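Local atomic coordinates of polymerase nucleotidyl transferase domain-containing protein (Archaeoglobus fulgidus, PDB entry 1YLQ), a protein that probably acts as a nucleotidyltransferase, transferring a nucleotide from a nucleoside triphosphate to an acceptor molecule. Residues N51-F56 and K76-M81. Numbering follows the deposited sequence.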
loop_
_atom_site.group_PDB
_atom_site.type_symbol
_atom_site.label_atom_id
_atom_site.label_comp_id
_atom_site.label_asym_id
_atom_site.label_seq_id
_atom_site.Cartn_x
_atom_site.Cartn_y
_atom_site.Cartn_z
ATOM N N ASN A 51 13.865 8.175 23.260
ATOM C CA ASN A 51 14.224 9.388 22.534
ATOM C C ASN A 51 14.522 9.069 21.074
ATOM O O ASN A 51 14.230 9.853 20.169
ATOM C CB ASN A 51 15.411 10.060 23.212
ATOM C CG ASN A 51 15.044 10.588 24.563
ATOM O OD1 ASN A 51 14.118 11.389 24.688
ATOM N ND2 ASN A 51 15.704 10.085 25.595
ATOM N N ARG A 52 15.111 7.912 20.862
ATOM C CA ARG A 52 15.388 7.377 19.524
ATOM C C ARG A 52 14.111 6.968 18.790
ATOM O O ARG A 52 13.961 7.239 17.591
ATOM C CB ARG A 52 16.353 6.181 19.647
ATOM C CG ARG A 52 16.985 5.740 18.323
ATOM C CD ARG A 52 18.011 6.763 17.738
ATOM N NE ARG A 52 18.532 6.232 16.472
ATOM C CZ ARG A 52 19.604 5.448 16.416
ATOM N NH1 ARG A 52 20.256 5.131 17.551
ATOM N NH2 ARG A 52 20.033 4.974 15.253
ATOM N N LYS A 53 13.189 6.351 19.510
ATOM C CA LYS A 53 11.916 5.923 18.933
ATOM C C LYS A 53 11.194 7.199 18.482
ATOM O O LYS A 53 10.691 7.272 17.351
ATOM C CB LYS A 53 11.097 5.213 20.020
ATOM C CG LYS A 53 10.043 4.273 19.507
ATOM C CD LYS A 53 9.229 3.719 20.673
ATOM C CE LYS A 53 9.700 2.337 21.026
ATOM N NZ LYS A 53 8.501 1.582 21.456
ATOM N N LEU A 54 11.220 8.245 19.338
ATOM C CA LEU A 54 10.460 9.486 19.058
ATOM C C LEU A 54 11.034 10.235 17.836
ATOM O O LEU A 54 10.298 10.690 16.951
ATOM C CB LEU A 54 10.422 10.400 20.318
ATOM C CG LEU A 54 9.867 11.818 20.095
ATOM C CD1 LEU A 54 8.404 11.763 19.674
ATOM C CD2 LEU A 54 10.039 12.748 21.310
ATOM N N GLU A 55 12.353 10.397 17.841
ATOM C CA GLU A 55 13.149 10.987 16.756
ATOM C C GLU A 55 12.824 10.296 15.414
ATOM O O GLU A 55 12.535 10.944 14.403
ATOM C CB GLU A 55 14.619 10.710 17.141
ATOM C CG GLU A 55 15.710 11.070 16.179
ATOM C CD GLU A 55 15.862 10.135 14.984
ATOM O OE1 GLU A 55 16.207 8.931 15.116
ATOM O OE2 GLU A 55 15.668 10.667 13.880
ATOM N N PHE A 56 12.895 8.964 15.417
ATOM C CA PHE A 56 12.728 8.205 14.182
ATOM C C PHE A 56 11.276 8.305 13.705
ATOM O O PHE A 56 10.974 8.536 12.501
ATOM C CB PHE A 56 13.139 6.755 14.365
ATOM C CG PHE A 56 13.044 5.956 13.076
ATOM C CD1 PHE A 56 14.042 6.063 12.101
ATOM C CD2 PHE A 56 11.955 5.165 12.836
ATOM C CE1 PHE A 56 13.937 5.375 10.887
ATOM C CE2 PHE A 56 11.825 4.470 11.649
ATOM C CZ PHE A 56 12.842 4.559 10.676
ATOM N N LYS A 76 12.491 -5.426 19.762
ATOM C CA LYS A 76 12.243 -6.850 19.459
ATOM C C LYS A 76 11.131 -7.487 20.331
ATOM O O LYS A 76 10.289 -8.194 19.815
ATOM C CB LYS A 76 13.530 -7.680 19.529
ATOM C CG LYS A 76 14.423 -7.413 18.257
ATOM C CD LYS A 76 15.751 -8.153 18.351
ATOM C CE LYS A 76 16.496 -8.203 16.931
ATOM N NZ LYS A 76 17.688 -9.165 17.096
ATOM N N LYS A 77 11.134 -7.216 21.635
ATOM C CA LYS A 77 10.101 -7.694 22.527
ATOM C C LYS A 77 8.711 -7.215 22.131
ATOM O O LYS A 77 7.716 -7.984 22.188
ATOM C CB LYS A 77 10.456 -7.189 23.929
ATOM C CG LYS A 77 9.537 -7.532 25.046
ATOM C CD LYS A 77 10.243 -7.348 26.427
ATOM C CE LYS A 77 9.240 -7.141 27.577
ATOM N NZ LYS A 77 9.992 -6.740 28.832
ATOM N N GLU A 78 8.629 -5.945 21.739
ATOM C CA GLU A 78 7.352 -5.339 21.291
ATOM C C GLU A 78 6.817 -5.983 20.011
ATOM O O GLU A 78 5.620 -6.254 19.878
ATOM C CB GLU A 78 7.534 -3.795 21.111
ATOM C CG GLU A 78 7.519 -3.077 22.477
ATOM C CD GLU A 78 7.964 -1.643 22.356
ATOM O OE1 GLU A 78 8.387 -1.198 21.251
ATOM O OE2 GLU A 78 7.903 -0.962 23.374
ATOM N N TRP A 79 7.707 -6.244 19.071
ATOM C CA TRP A 79 7.340 -6.940 17.853
ATOM C C TRP A 79 6.878 -8.423 18.149
ATOM O O TRP A 79 5.858 -8.867 17.642
ATOM C CB TRP A 79 8.515 -6.912 16.852
ATOM C CG TRP A 79 8.284 -7.735 15.581
ATOM C CD1 TRP A 79 9.068 -8.780 15.125
ATOM C CD2 TRP A 79 7.169 -7.635 14.667
ATOM N NE1 TRP A 79 8.540 -9.277 13.943
ATOM C CE2 TRP A 79 7.367 -8.617 13.653
ATOM C CE3 TRP A 79 6.052 -6.780 14.571
ATOM C CZ2 TRP A 79 6.482 -8.773 12.565
ATOM C CZ3 TRP A 79 5.155 -6.957 13.496
ATOM C CH2 TRP A 79 5.382 -7.955 12.500
ATOM N N LYS A 80 7.609 -9.155 18.994
ATOM C CA LYS A 80 7.154 -10.468 19.483
ATOM C C LYS A 80 5.681 -10.363 19.978
ATOM O O LYS A 80 4.790 -11.112 19.522
ATOM C CB LYS A 80 8.111 -11.014 20.577
ATOM C CG LYS A 80 7.880 -12.506 20.895
ATOM C CD LYS A 80 8.914 -13.035 21.845
ATOM C CE LYS A 80 8.704 -14.522 22.092
ATOM N NZ LYS A 80 9.703 -15.071 23.061
ATOM N N MET A 81 5.400 -9.391 20.839
ATOM C CA MET A 81 4.035 -9.222 21.281
ATOM C C MET A 81 3.078 -8.936 20.132
ATOM O O MET A 81 2.021 -9.535 20.093
ATOM C CB MET A 81 3.903 -8.190 22.422
ATOM C CG MET A 81 2.444 -8.137 23.001
ATOM S SD MET A 81 2.230 -7.168 24.510
ATOM C CE MET A 81 2.457 -5.500 23.996
#
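Lys53 and Glu78 reach for each other from opposite directions and form the one contact between 51-56 of helix 50-63 and 76-81 of helix 76-83, a salt bridge. The charged groups meet closely: Lys53 NZ lies 2.8 Å from Glu78 OE1, and a weak second bond of 3.2 Å runs from the same NZ to Glu78 OE2. The ammonium thus spans both carboxylate oxygens, and OE1 receives it through its syn lone pair, on the side of OE2. Beyond the charged groups little touches: Lys53 CE comes 3.8 Å from Glu78 OE1, and 71 Å² is buried in all. The backbones stay well apart, the nearest CA atoms, of Lys53 and Glu78, being 12.4 Å from each other. Two long side chains bridge that distance: Lys53 has CG anti to its own N (chi1 -158°) and bends near its tip, whereas Glu78 runs extended beyond CG. Each end has a second partner: Glu78 OE1 accepts from Thr75 N, and Lys53 NZ makes a weak hydrogen bond to Ile73 O. A glutamine in place of Glu78 would probably leave the Lys53 ammonium without its countercharge and weaken this link between the helices. With both residues partly exposed, the bridge lies at the surface, linking the helix of the beta-alpha-beta crossover between parallel strands 38-43 and 69-74 to the helix that follows its second strand.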